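Local coordinates for peptidase (Yersinia bercovieri, PDB 5NYW), which is of unknown function but, as an ancestral proteasome beta-subunit (Anbu) of the Ntn-hydrolase clan, probably works as a self-assembling peptidase, at residues L[3-8]-L[125-130]; L[44-49]-L[114-119]; L[174-179]-L[216-221]; L[192-197]-L[208-213]. All blocks are in the same frame, centred on the assembly; numbering follows the deposited sequence.

Contact 1 of 4, residues L[3-8]-L[125-130]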
loop_
_atom_site.group_PDB
_atom_site.type_symbol
_atom_site.label_atom_id
_atom_site.label_comp_id
_atom_site.label_asym_id
_atom_site.label_seq_id
_atom_site.Cartn_x
_atom_site.Cartn_y
_atom_site.Cartn_z
ATOM N N CYS L 3 11.151 -41.300 -2.562
ATOM C CA CYS L 3 12.156 -41.265 -3.616
ATOM C C CYS L 3 13.535 -40.979 -3.037
ATOM O O CYS L 3 13.669 -40.212 -2.092
ATOM C CB CYS L 3 11.806 -40.209 -4.675
ATOM S SG CYS L 3 10.148 -40.350 -5.442
ATOM N N VAL L 4 14.560 -41.616 -3.589
ATOM C CA VAL L 4 15.923 -41.343 -3.150
ATOM C C VAL L 4 16.831 -41.236 -4.371
ATOM O O VAL L 4 16.637 -41.924 -5.374
ATOM C CB VAL L 4 16.459 -42.430 -2.142
ATOM C CG1 VAL L 4 16.400 -43.846 -2.727
ATOM C CG2 VAL L 4 17.884 -42.093 -1.664
ATOM N N ALA L 5 17.806 -40.341 -4.290
ATOM C CA ALA L 5 18.793 -40.212 -5.344
ATOM C C ALA L 5 20.156 -40.066 -4.709
ATOM O O ALA L 5 20.309 -39.363 -3.723
ATOM C CB ALA L 5 18.472 -39.028 -6.239
ATOM N N MET L 6 21.146 -40.724 -5.292
ATOM C CA MET L 6 22.494 -40.732 -4.759
ATOM C C MET L 6 23.502 -40.276 -5.810
ATOM O O MET L 6 23.469 -40.748 -6.950
ATOM C CB MET L 6 22.865 -42.136 -4.268
ATOM C CG MET L 6 21.938 -42.703 -3.219
ATOM S SD MET L 6 22.105 -44.489 -3.029
ATOM C CE MET L 6 21.078 -44.803 -1.597
ATOM N N ARG L 7 24.366 -39.336 -5.438
ATOM C CA ARG L 7 25.457 -38.908 -6.311
ATOM C C ARG L 7 26.806 -39.397 -5.802
ATOM O O ARG L 7 27.293 -38.925 -4.775
ATOM C CB ARG L 7 25.482 -37.387 -6.448
ATOM C CG ARG L 7 26.642 -36.842 -7.268
ATOM C CD ARG L 7 26.639 -35.323 -7.221
ATOM N NE ARG L 7 27.834 -34.723 -7.818
ATOM C CZ ARG L 7 28.911 -34.340 -7.133
ATOM N NH1 ARG L 7 29.933 -33.803 -7.775
ATOM N NH2 ARG L 7 28.961 -34.480 -5.811
ATOM N N LEU L 8 27.422 -40.303 -6.556
ATOM C CA LEU L 8 28.685 -40.925 -6.179
ATOM C C LEU L 8 29.751 -40.542 -7.181
ATOM O O LEU L 8 29.445 -39.895 -8.178
ATOM C CB LEU L 8 28.548 -42.440 -6.124
ATOM C CG LEU L 8 27.257 -42.909 -5.471
ATOM C CD1 LEU L 8 26.838 -44.213 -6.097
ATOM C CD2 LEU L 8 27.444 -43.034 -3.966
ATOM N N LEU L 125 28.602 -35.251 -12.888
ATOM C CA LEU L 125 27.294 -35.536 -12.332
ATOM C C LEU L 125 26.821 -34.430 -11.437
ATOM O O LEU L 125 27.599 -33.910 -10.649
ATOM C CB LEU L 125 27.335 -36.812 -11.526
ATOM C CG LEU L 125 28.011 -37.952 -12.238
ATOM C CD1 LEU L 125 28.172 -39.006 -11.194
ATOM C CD2 LEU L 125 27.163 -38.415 -13.404
ATOM N N ARG L 126 25.547 -34.070 -11.545
ATOM C CA ARG L 126 24.977 -33.109 -10.605
ATOM C C ARG L 126 23.610 -33.589 -10.124
ATOM O O ARG L 126 22.863 -34.221 -10.869
ATOM C CB ARG L 126 24.884 -31.720 -11.237
ATOM C CG ARG L 126 26.226 -31.205 -11.691
ATOM C CD ARG L 126 26.194 -29.774 -12.201
ATOM N NE ARG L 126 26.138 -28.793 -11.120
ATOM C CZ ARG L 126 26.242 -27.483 -11.310
ATOM N NH1 ARG L 126 26.430 -27.011 -12.539
ATOM N NH2 ARG L 126 26.189 -26.645 -10.276
ATOM N N LEU L 127 23.309 -33.312 -8.860
ATOM C CA LEU L 127 22.062 -33.738 -8.220
ATOM C C LEU L 127 21.485 -32.607 -7.371
ATOM O O LEU L 127 22.207 -32.036 -6.563
ATOM C CB LEU L 127 22.304 -34.970 -7.347
ATOM C CG LEU L 127 21.159 -35.434 -6.441
ATOM C CD1 LEU L 127 19.958 -35.845 -7.259
ATOM C CD2 LEU L 127 21.602 -36.554 -5.488
ATOM N N PHE L 128 20.204 -32.278 -7.562
ATOM C CA PHE L 128 19.546 -31.186 -6.823
ATOM C C PHE L 128 18.282 -31.626 -6.097
ATOM O O PHE L 128 17.595 -32.576 -6.507
ATOM C CB PHE L 128 19.139 -29.997 -7.733
ATOM C CG PHE L 128 20.301 -29.272 -8.390
ATOM C CD1 PHE L 128 20.997 -29.838 -9.453
ATOM C CD2 PHE L 128 20.741 -28.060 -7.884
ATOM C CE1 PHE L 128 22.062 -29.176 -10.042
ATOM C CE2 PHE L 128 21.814 -27.410 -8.449
ATOM C CZ PHE L 128 22.478 -27.966 -9.532
ATOM N N HIS L 129 17.985 -30.925 -5.008
ATOM C CA HIS L 129 16.693 -31.027 -4.343
ATOM C C HIS L 129 15.954 -29.700 -4.507
ATOM O O HIS L 129 16.384 -28.699 -3.949
ATOM C CB HIS L 129 16.878 -31.406 -2.852
ATOM C CG HIS L 129 15.617 -31.376 -2.038
ATOM N ND1 HIS L 129 15.583 -31.759 -0.710
ATOM C CD2 HIS L 129 14.355 -30.986 -2.336
ATOM C CE1 HIS L 129 14.360 -31.626 -0.241
ATOM N NE2 HIS L 129 13.593 -31.148 -1.208
ATOM N N ILE L 130 14.833 -29.705 -5.237
ATOM C CA ILE L 130 14.017 -28.498 -5.444
ATOM C C ILE L 130 12.884 -28.435 -4.413
ATOM O O ILE L 130 12.115 -29.379 -4.275
ATOM C CB ILE L 130 13.388 -28.424 -6.883
ATOM C CG1 ILE L 130 14.461 -28.425 -7.983
ATOM C CG2 ILE L 130 12.567 -27.149 -7.071
ATOM C CD1 ILE L 130 14.872 -29.788 -8.464
#

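Contact 2 of 4, residues L[44-49]-L[114-119]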
loop_
_atom_site.group_PDB
_atom_site.type_symbol
_atom_site.label_atom_id
_atom_site.label_comp_id
_atom_site.label_asym_id
_atom_site.label_seq_id
_atom_site.Cartn_x
_atom_site.Cartn_y
_atom_site.Cartn_z
ATOM N N LEU L 44 18.700 -36.489 -17.899
ATOM C CA LEU L 44 18.156 -35.835 -16.715
ATOM C C LEU L 44 17.008 -36.648 -16.112
ATOM O O LEU L 44 16.109 -37.098 -16.835
ATOM C CB LEU L 44 17.678 -34.435 -17.061
ATOM C CG LEU L 44 18.685 -33.288 -17.050
ATOM C CD1 LEU L 44 19.821 -33.489 -18.035
ATOM C CD2 LEU L 44 17.943 -31.990 -17.343
ATOM N N VAL L 45 17.060 -36.837 -14.795
ATOM C CA VAL L 45 16.046 -37.575 -14.040
ATOM C C VAL L 45 15.313 -36.675 -13.056
ATOM O O VAL L 45 15.941 -35.952 -12.270
ATOM C CB VAL L 45 16.670 -38.751 -13.252
ATOM C CG1 VAL L 45 15.611 -39.475 -12.427
ATOM C CG2 VAL L 45 17.350 -39.714 -14.200
ATOM N N VAL L 46 13.985 -36.729 -13.096
ATOM C CA VAL L 46 13.164 -35.970 -12.160
ATOM C C VAL L 46 12.315 -36.898 -11.299
ATOM O O VAL L 46 11.579 -37.734 -11.829
ATOM C CB VAL L 46 12.231 -34.998 -12.900
ATOM C CG1 VAL L 46 11.341 -34.277 -11.908
ATOM C CG2 VAL L 46 13.039 -33.995 -13.725
ATOM N N GLN L 47 12.398 -36.759 -9.979
ATOM C CA GLN L 47 11.578 -37.596 -9.104
ATOM C C GLN L 47 10.536 -36.784 -8.344
ATOM O O GLN L 47 10.828 -35.685 -7.870
ATOM C CB GLN L 47 12.467 -38.355 -8.125
ATOM C CG GLN L 47 13.290 -39.461 -8.771
ATOM C CD GLN L 47 14.391 -39.959 -7.847
ATOM O OE1 GLN L 47 15.316 -39.214 -7.510
ATOM N NE2 GLN L 47 14.290 -41.215 -7.421
ATOM N N SER L 48 9.340 -37.350 -8.180
ATOM C CA SER L 48 8.224 -36.588 -7.638
ATOM C C SER L 48 7.715 -37.107 -6.310
ATOM O O SER L 48 7.589 -38.325 -6.088
ATOM C CB SER L 48 7.047 -36.553 -8.618
ATOM O OG SER L 48 7.420 -36.001 -9.856
ATOM N N ALA L 49 7.394 -36.134 -5.459
ATOM C CA ALA L 49 6.739 -36.324 -4.182
ATOM C C ALA L 49 5.844 -35.123 -3.882
ATOM O O ALA L 49 6.029 -34.042 -4.427
ATOM C CB ALA L 49 7.754 -36.492 -3.098
ATOM N N LEU L 114 10.931 -32.007 -5.392
ATOM C CA LEU L 114 11.461 -32.732 -6.533
ATOM C C LEU L 114 12.934 -33.042 -6.361
ATOM O O LEU L 114 13.647 -32.307 -5.675
ATOM C CB LEU L 114 11.258 -31.937 -7.826
ATOM C CG LEU L 114 9.826 -31.524 -8.140
ATOM C CD1 LEU L 114 9.815 -30.702 -9.383
ATOM C CD2 LEU L 114 9.010 -32.755 -8.347
ATOM N N LEU L 115 13.378 -34.135 -6.984
ATOM C CA LEU L 115 14.803 -34.403 -7.141
ATOM C C LEU L 115 15.153 -34.348 -8.634
ATOM O O LEU L 115 14.386 -34.806 -9.497
ATOM C CB LEU L 115 15.195 -35.752 -6.531
ATOM C CG LEU L 115 15.022 -35.871 -5.012
ATOM C CD1 LEU L 115 15.598 -37.161 -4.505
ATOM C CD2 LEU L 115 15.623 -34.690 -4.270
ATOM N N LEU L 116 16.290 -33.729 -8.921
ATOM C CA LEU L 116 16.806 -33.577 -10.272
ATOM C C LEU L 116 18.240 -34.013 -10.314
ATOM O O LEU L 116 19.069 -33.453 -9.613
ATOM C CB LEU L 116 16.707 -32.130 -10.728
ATOM C CG LEU L 116 17.466 -31.738 -11.997
ATOM C CD1 LEU L 116 16.845 -32.365 -13.248
ATOM C CD2 LEU L 116 17.522 -30.220 -12.095
ATOM N N GLY L 117 18.543 -35.025 -11.112
ATOM C CA GLY L 117 19.900 -35.525 -11.151
ATOM C C GLY L 117 20.293 -35.962 -12.535
ATOM O O GLY L 117 19.446 -36.323 -13.346
ATOM N N GLY L 118 21.585 -35.948 -12.814
ATOM C CA GLY L 118 22.034 -36.431 -14.099
ATOM C C GLY L 118 23.290 -35.777 -14.604
ATOM O O GLY L 118 24.106 -35.250 -13.822
ATOM N N GLN L 119 23.431 -35.787 -15.926
ATOM C CA GLN L 119 24.630 -35.245 -16.543
ATOM C C GLN L 119 24.282 -34.622 -17.879
ATOM O O GLN L 119 23.531 -35.204 -18.668
ATOM C CB GLN L 119 25.675 -36.344 -16.730
ATOM C CG GLN L 119 27.050 -35.844 -17.091
ATOM C CD GLN L 119 28.060 -36.972 -17.218
ATOM O OE1 GLN L 119 27.683 -38.131 -17.399
ATOM N NE2 GLN L 119 29.348 -36.643 -17.092
#

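Contact 3 of 4, residues L[174-179]-L[216-221]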
loop_
_atom_site.group_PDB
_atom_site.type_symbol
_atom_site.label_atom_id
_atom_site.label_comp_id
_atom_site.label_asym_id
_atom_site.label_seq_id
_atom_site.Cartn_x
_atom_site.Cartn_y
_atom_site.Cartn_z
ATOM N N CYS L 174 21.879 -50.410 -1.477
ATOM C CA CYS L 174 21.529 -49.606 -0.323
ATOM C C CYS L 174 20.137 -48.980 -0.495
ATOM O O CYS L 174 19.320 -49.038 0.421
ATOM C CB CYS L 174 22.596 -48.537 -0.109
ATOM S SG CYS L 174 22.244 -47.377 1.203
ATOM N N ALA L 175 19.855 -48.428 -1.678
ATOM C CA ALA L 175 18.538 -47.857 -1.971
ATOM C C ALA L 175 17.418 -48.900 -1.826
ATOM O O ALA L 175 16.367 -48.589 -1.265
ATOM C CB ALA L 175 18.509 -47.243 -3.382
ATOM N N LEU L 176 17.649 -50.126 -2.315
ATOM C CA LEU L 176 16.641 -51.196 -2.245
ATOM C C LEU L 176 16.304 -51.614 -0.801
ATOM O O LEU L 176 15.137 -51.876 -0.479
ATOM C CB LEU L 176 17.103 -52.440 -3.021
ATOM C CG LEU L 176 17.196 -52.228 -4.529
ATOM C CD1 LEU L 176 17.740 -53.458 -5.235
ATOM C CD2 LEU L 176 15.848 -51.821 -5.091
ATOM N N ILE L 177 17.322 -51.681 0.057
ATOM C CA ILE L 177 17.102 -51.981 1.464
ATOM C C ILE L 177 16.360 -50.826 2.149
ATOM O O ILE L 177 15.447 -51.051 2.949
ATOM C CB ILE L 177 18.439 -52.284 2.188
ATOM C CG1 ILE L 177 19.092 -53.529 1.580
ATOM C CG2 ILE L 177 18.223 -52.469 3.695
ATOM C CD1 ILE L 177 20.532 -53.712 1.987
ATOM N N SER L 178 16.743 -49.595 1.801
ATOM C CA SER L 178 16.082 -48.382 2.283
ATOM C C SER L 178 14.586 -48.464 1.961
ATOM O O SER L 178 13.745 -48.158 2.795
ATOM C CB SER L 178 16.722 -47.146 1.636
ATOM O OG SER L 178 16.203 -45.925 2.143
ATOM N N MET L 179 14.272 -48.908 0.747
ATOM C CA MET L 179 12.899 -49.167 0.327
ATOM C C MET L 179 12.241 -50.268 1.141
ATOM O O MET L 179 11.062 -50.164 1.508
ATOM C CB MET L 179 12.872 -49.575 -1.139
ATOM C CG MET L 179 12.987 -48.437 -2.097
ATOM S SD MET L 179 11.472 -47.483 -2.095
ATOM C CE MET L 179 12.064 -46.089 -3.042
ATOM N N PRO L 216 12.438 -61.180 -8.737
ATOM C CA PRO L 216 13.228 -62.218 -8.054
ATOM C C PRO L 216 14.382 -61.664 -7.214
ATOM O O PRO L 216 14.632 -62.173 -6.114
ATOM C CB PRO L 216 13.753 -63.082 -9.208
ATOM C CG PRO L 216 13.656 -62.237 -10.404
ATOM C CD PRO L 216 12.453 -61.378 -10.196
ATOM N N TYR L 217 15.131 -60.702 -7.750
ATOM C CA TYR L 217 16.246 -60.149 -6.989
ATOM C C TYR L 217 15.776 -59.324 -5.790
ATOM O O TYR L 217 16.357 -59.417 -4.712
ATOM C CB TYR L 217 17.150 -59.275 -7.855
ATOM C CG TYR L 217 18.312 -58.700 -7.069
ATOM C CD1 TYR L 217 19.425 -59.486 -6.750
ATOM C CD2 TYR L 217 18.271 -57.394 -6.588
ATOM C CE1 TYR L 217 20.484 -58.965 -6.010
ATOM C CE2 TYR L 217 19.317 -56.868 -5.841
ATOM C CZ TYR L 217 20.415 -57.647 -5.563
ATOM O OH TYR L 217 21.440 -57.103 -4.827
ATOM N N PHE L 218 14.729 -58.520 -5.958
ATOM C CA PHE L 218 14.255 -57.712 -4.831
ATOM C C PHE L 218 13.727 -58.632 -3.747
ATOM O O PHE L 218 13.982 -58.416 -2.570
ATOM C CB PHE L 218 13.167 -56.720 -5.248
ATOM C CG PHE L 218 12.903 -55.633 -4.221
ATOM C CD1 PHE L 218 13.954 -54.899 -3.688
ATOM C CD2 PHE L 218 11.614 -55.330 -3.815
ATOM C CE1 PHE L 218 13.728 -53.887 -2.768
ATOM C CE2 PHE L 218 11.383 -54.326 -2.890
ATOM C CZ PHE L 218 12.446 -53.603 -2.364
ATOM N N MET L 219 13.022 -59.680 -4.155
ATOM C CA MET L 219 12.538 -60.672 -3.206
ATOM C C MET L 219 13.705 -61.267 -2.441
ATOM O O MET L 219 13.688 -61.335 -1.213
ATOM C CB MET L 219 11.771 -61.784 -3.929
ATOM C CG MET L 219 10.346 -61.424 -4.328
ATOM S SD MET L 219 9.479 -62.800 -5.113
ATOM C CE MET L 219 9.470 -63.982 -3.762
ATOM N N MET L 220 14.756 -61.609 -3.177
ATOM C CA MET L 220 15.931 -62.257 -2.599
ATOM C C MET L 220 16.715 -61.367 -1.631
ATOM O O MET L 220 17.162 -61.841 -0.590
ATOM C CB MET L 220 16.857 -62.738 -3.708
ATOM C CG MET L 220 17.944 -63.667 -3.245
ATOM S SD MET L 220 18.948 -64.254 -4.626
ATOM C CE MET L 220 20.292 -65.052 -3.747
ATOM N N ILE L 221 16.933 -60.109 -2.000
ATOM C CA ILE L 221 17.729 -59.215 -1.169
ATOM C C ILE L 221 16.960 -58.847 0.108
ATOM O O ILE L 221 17.577 -58.567 1.133
ATOM C CB ILE L 221 18.193 -57.937 -1.939
ATOM C CG1 ILE L 221 19.264 -57.197 -1.132
ATOM C CG2 ILE L 221 17.027 -57.033 -2.296
ATOM C CD1 ILE L 221 19.945 -56.086 -1.872
#

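Contact 4 of 4, residues L[192-197]-L[208-213]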
loop_
_atom_site.group_PDB
_atom_site.type_symbol
_atom_site.label_atom_id
_atom_site.label_comp_id
_atom_site.label_asym_id
_atom_site.label_seq_id
_atom_site.Cartn_x
_atom_site.Cartn_y
_atom_site.Cartn_z
ATOM N N PRO L 192 4.696 -51.046 -7.195
ATOM C CA PRO L 192 6.000 -51.311 -7.804
ATOM C C PRO L 192 6.993 -50.170 -7.593
ATOM O O PRO L 192 6.607 -49.024 -7.324
ATOM C CB PRO L 192 5.668 -51.431 -9.286
ATOM C CG PRO L 192 4.433 -50.598 -9.457
ATOM C CD PRO L 192 3.647 -50.838 -8.209
ATOM N N LEU L 193 8.263 -50.474 -7.813
ATOM C CA LEU L 193 9.327 -49.489 -7.710
ATOM C C LEU L 193 9.777 -49.078 -9.097
ATOM O O LEU L 193 9.586 -49.811 -10.068
ATOM C CB LEU L 193 10.517 -50.056 -6.936
ATOM C CG LEU L 193 10.361 -50.543 -5.499
ATOM C CD1 LEU L 193 11.734 -50.949 -4.959
ATOM C CD2 LEU L 193 9.669 -49.514 -4.578
ATOM N N ASP L 194 10.344 -47.889 -9.203
ATOM C CA ASP L 194 11.027 -47.500 -10.434
ATOM C C ASP L 194 12.422 -47.088 -10.031
ATOM O O ASP L 194 12.596 -46.245 -9.149
ATOM C CB ASP L 194 10.274 -46.385 -11.160
ATOM C CG ASP L 194 8.945 -46.871 -11.761
ATOM O OD1 ASP L 194 8.924 -47.848 -12.555
ATOM O OD2 ASP L 194 7.903 -46.286 -11.402
ATOM N N VAL L 195 13.409 -47.764 -10.606
ATOM C CA VAL L 195 14.808 -47.549 -10.279
ATOM C C VAL L 195 15.675 -47.328 -11.525
ATOM O O VAL L 195 15.286 -47.656 -12.648
ATOM C CB VAL L 195 15.377 -48.751 -9.482
ATOM C CG1 VAL L 195 14.523 -49.062 -8.257
ATOM C CG2 VAL L 195 15.487 -49.973 -10.370
ATOM N N MET L 196 16.848 -46.747 -11.324
ATOM C CA MET L 196 17.793 -46.568 -12.410
ATOM C C MET L 196 19.227 -46.382 -11.936
ATOM O O MET L 196 19.477 -45.728 -10.931
ATOM C CB MET L 196 17.396 -45.382 -13.274
ATOM C CG MET L 196 18.453 -45.050 -14.288
ATOM S SD MET L 196 17.918 -43.801 -15.414
ATOM C CE MET L 196 19.497 -43.284 -16.087
ATOM N N ILE L 197 20.164 -46.978 -12.656
ATOM C CA ILE L 197 21.571 -46.693 -12.453
ATOM C C ILE L 197 22.096 -45.897 -13.650
ATOM O O ILE L 197 21.931 -46.317 -14.796
ATOM C CB ILE L 197 22.392 -47.963 -12.312
ATOM C CG1 ILE L 197 21.938 -48.764 -11.099
ATOM C CG2 ILE L 197 23.874 -47.612 -12.280
ATOM C CD1 ILE L 197 22.671 -50.087 -10.943
ATOM N N GLN L 208 17.424 -48.630 -16.650
ATOM C CA GLN L 208 16.194 -48.243 -15.966
ATOM C C GLN L 208 15.315 -49.468 -15.762
ATOM O O GLN L 208 15.099 -50.227 -16.702
ATOM C CB GLN L 208 15.411 -47.223 -16.750
ATOM C CG GLN L 208 14.269 -46.687 -15.938
ATOM C CD GLN L 208 13.214 -46.030 -16.783
ATOM O OE1 GLN L 208 13.371 -45.885 -17.997
ATOM N NE2 GLN L 208 12.121 -45.626 -16.146
ATOM N N TYR L 209 14.771 -49.649 -14.559
ATOM C CA TYR L 209 14.072 -50.896 -14.226
ATOM C C TYR L 209 12.779 -50.682 -13.445
ATOM O O TYR L 209 12.740 -49.883 -12.505
ATOM C CB TYR L 209 14.996 -51.774 -13.381
ATOM C CG TYR L 209 16.319 -52.111 -14.016
ATOM C CD1 TYR L 209 16.397 -52.925 -15.139
ATOM C CD2 TYR L 209 17.503 -51.557 -13.526
ATOM C CE1 TYR L 209 17.625 -53.221 -15.726
ATOM C CE2 TYR L 209 18.729 -51.840 -14.114
ATOM C CZ TYR L 209 18.779 -52.673 -15.210
ATOM O OH TYR L 209 19.993 -52.959 -15.787
ATOM N N ARG L 210 11.747 -51.454 -13.779
ATOM C CA ARG L 210 10.544 -51.509 -12.943
ATOM C C ARG L 210 10.540 -52.746 -12.043
ATOM O O ARG L 210 10.592 -53.881 -12.510
ATOM C CB ARG L 210 9.261 -51.495 -13.787
ATOM C CG ARG L 210 8.010 -51.811 -12.951
ATOM C CD ARG L 210 6.740 -51.210 -13.500
ATOM N NE ARG L 210 6.592 -49.788 -13.191
ATOM C CZ ARG L 210 5.448 -49.125 -13.331
ATOM N NH1 ARG L 210 5.373 -47.839 -13.026
ATOM N NH2 ARG L 210 4.371 -49.752 -13.770
ATOM N N ILE L 211 10.469 -52.519 -10.743
ATOM C CA ILE L 211 10.484 -53.617 -9.791
ATOM C C ILE L 211 9.110 -53.909 -9.214
ATOM O O ILE L 211 8.608 -53.164 -8.367
ATOM C CB ILE L 211 11.467 -53.313 -8.669
ATOM C CG1 ILE L 211 12.884 -53.268 -9.251
ATOM C CG2 ILE L 211 11.379 -54.361 -7.578
ATOM C CD1 ILE L 211 13.904 -52.767 -8.303
ATOM N N THR L 212 8.522 -55.022 -9.650
ATOM C CA THR L 212 7.214 -55.438 -9.150
ATOM C C THR L 212 7.405 -56.412 -8.022
ATOM O O THR L 212 8.540 -56.767 -7.695
ATOM C CB THR L 212 6.353 -56.143 -10.195
ATOM O OG1 THR L 212 6.866 -57.463 -10.417
ATOM C CG2 THR L 212 6.281 -55.336 -11.489
ATOM N N GLU L 213 6.283 -56.833 -7.445
ATOM C CA GLU L 213 6.236 -57.813 -6.356
ATOM C C GLU L 213 6.866 -59.159 -6.774
ATOM O O GLU L 213 7.292 -59.950 -5.934
ATOM C CB GLU L 213 4.781 -58.035 -5.903
ATOM C CG GLU L 213 3.896 -58.597 -7.035
ATOM C CD GLU L 213 2.409 -58.705 -6.694
ATOM O OE1 GLU L 213 2.063 -58.722 -5.495
ATOM O OE2 GLU L 213 1.586 -58.800 -7.635
HETATM O O HOH W 1 11.339 -47.825 -14.530
#

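Contact 1 of 4, residues L[3-8]-L[125-130]
R7 and L127 carry the contact between strand 3-7 and strand 126-130; R7 supplies its polar part. Its CB lies against the side chain of L127, 4.1 Å from L127 CD2. CG then leaves anti to the backbone N (chi1 176°), and the chain stays extended as far as NE, so that CD passes the L125 carbonyl on its way out. NE donates a nearly straight hydrogen bond to L125 O, 3.0 Å long with an N-H...O angle of 165°; the acceptor lies in the guanidinium plane, whereas the donor approaches from well above the plane of the L125 carbonyl. A turn at chi4 (-96°) sets that guanidinium plane, and NH1 stays farther from the same oxygen. The two strands belong to different sheets of the four-layered alpha-beta-beta-alpha sandwich of proteasome-type subunits, and their axes approach to 7.5 Å. Farther back along strand 3-7, L127, its CG also anti to the backbone N, forks over A5: CD1 meets A5 CB at 3.7 Å and CD2 rests on A5 O at 3.6 Å. L125 CD1 packs against L8 O at 3.4 Å, and M6 and L8 turn back to helix 168-185.

Contact 2 of 4, residues L[44-49]-L[114-119]
Four backbone hydrogen bonds tie strand 44-49 to strand 114-119 in antiparallel fashion. V45 and G117 form one hydrogen-bonded pair, with V45 N 2.8 Å from G117 O and G117 N 3.0 Å from V45 O; the first donor comes in nearly along the C=O axis. Q47 and L115 form the next. Q47 N to L115 O is 2.8 Å and L115 N to Q47 O 3.1 Å, both donors lying in the carbonyl plane on a lone pair. CA-H...O contacts fill the ladder between them, among them L116 CA to V45 O at 3.2 Å. V45, Q47 and L115 point to the face that meets the second sheet. There the Q47 chain, its CG beside the backbone N (chi1 -71°), crosses L115 obliquely and lays OE1 3.6 Å from L115 CB, while Q47 NE2 is bound by S16 OG and V4 O of that other sheet. The opposite face is mostly apolar: V46 CG2 meets L116 CD1 at 4.2 Å, L44 comes up to the same methyl through CD2, and L114 CD2 rests beside S48 OG at 3.9 Å. L44, L114 and L116 reach helix 80-98 on this side. G118 has backbone angles (phi 150°, psi -155°) suited to a residue without CB, and closes up on L44. Beyond S48, A49 touches T1, the first residue of the chain. The pair forms part of one of the two stacked sheets at the heart of the Ntn-hydrolase sandwich, in whose active members the N-terminal residue of the mature chain is the nucleophile.

Contact 3 of 4, residues L[174-179]-L[216-221]
Helix 168-185, from the helical layer over one face of the sandwich, is crossed here by the first turns of the C-terminal helix 216-234. The short segments run at 71° to each other with their axes 10.6 Å apart, a separation bridged mainly by side chains. L176 is the centre of the contact. Its CG stands anti to the carbonyl carbon, beside the backbone N (chi1 -67°), and the branch sends its two methyls to different rings. CD1 meets the edge of the Y217 ring, 3.8 Å from Y217 CE2 and near the ring plane, the two side chains crossing at about a right angle. CD2 goes to F218, 3.8 Å from F218 CE1. The same ring atom also lies 3.7 Å from L176 CB, and the edge of the F218 ring points at L176 O, with CE1 3.4 Å away. F218 gains this position because its CG is anti to the backbone N (chi1 -165°), which carries the ring over to helix 168-185; its far corner, CZ, comes to 4.2 Å from M179 CB. In the sandwich this ring lies between the two helices and the underlying sheet, for F218 also packs on L193 and I211 of the hairpin strands. A looser apolar touch, I177 CG1 to I221 CD1 at 4.4 Å, extends the contact one turn along helix 216-234. The polar tip of Y217 turns to Q173, whose NE2 is hydrogen-bonded to Y217 OH. The C-terminal tail of a neighbouring subunit covers the outside: its L236 packs on I177 and its L239 on L176.

Contact 4 of 4, residues L[192-197]-L[208-213]
Two different torsion choices bring D194 and R210 together: D194 puts CG beside its backbone N (chi1 -70°), whereas R210 starts anti to N and bends at chi3 (-79°), so the side chains run alongside each other. R210 NE donates to the syn lone pair of D194 OD1 at 3.1 Å, forming a salt bridge. A weaker bond of 3.4 Å links R210 NH1 to D194 OD2, with the carboxylate and guanidinium only 26° from coplanar. P192, which follows a cis peptide bond, lays CG over the guanidinium face. D194 OD1 also accepts a bond of 3.1 Å from a water that is held weakly by Q208 NE2. Across the other face V195 CG2 presses on Y209 CB at 3.5 Å; V195 CG1 meets I211 CD1 at 3.8 Å. L241 from a neighbouring subunit's C-terminal tail packs on Y209 and I211, while R210 NH2 forms a salt bridge with D142 of a different subunit. Two pairs of backbone hydrogen bonds, L193 with I211 and V195 with Y209, set the register, L193 N to I211 O and Y209 N to V195 O each being 2.8 Å. This is an antiparallel beta hairpin, whose second strand extends the sheet that strand 193-199 shares with strand 11-23.

Contacts 1 and 2 lie in the buried centre of the sandwich, about 7 Å apart by their centres, and share the five-stranded sheet: strand 126-130 pairs with strand 112-120. Contact 2 is a ladder within that sheet, whereas contact 1 joins it to the other sheet mainly by side chains. Contacts 3 and 4 lie farther out, their centres about 10 Å apart, and meet through F218, L193 and I211; along the chain the hairpin of contact 4 is nested between the helices of contact 3. Contact 3 is packing without hydrogen bonds between its segments, largely apolar, while the partly exposed contact 4 adds a salt bridge and water to its ladder. Both touch the subunit that contributes the C-terminal tail.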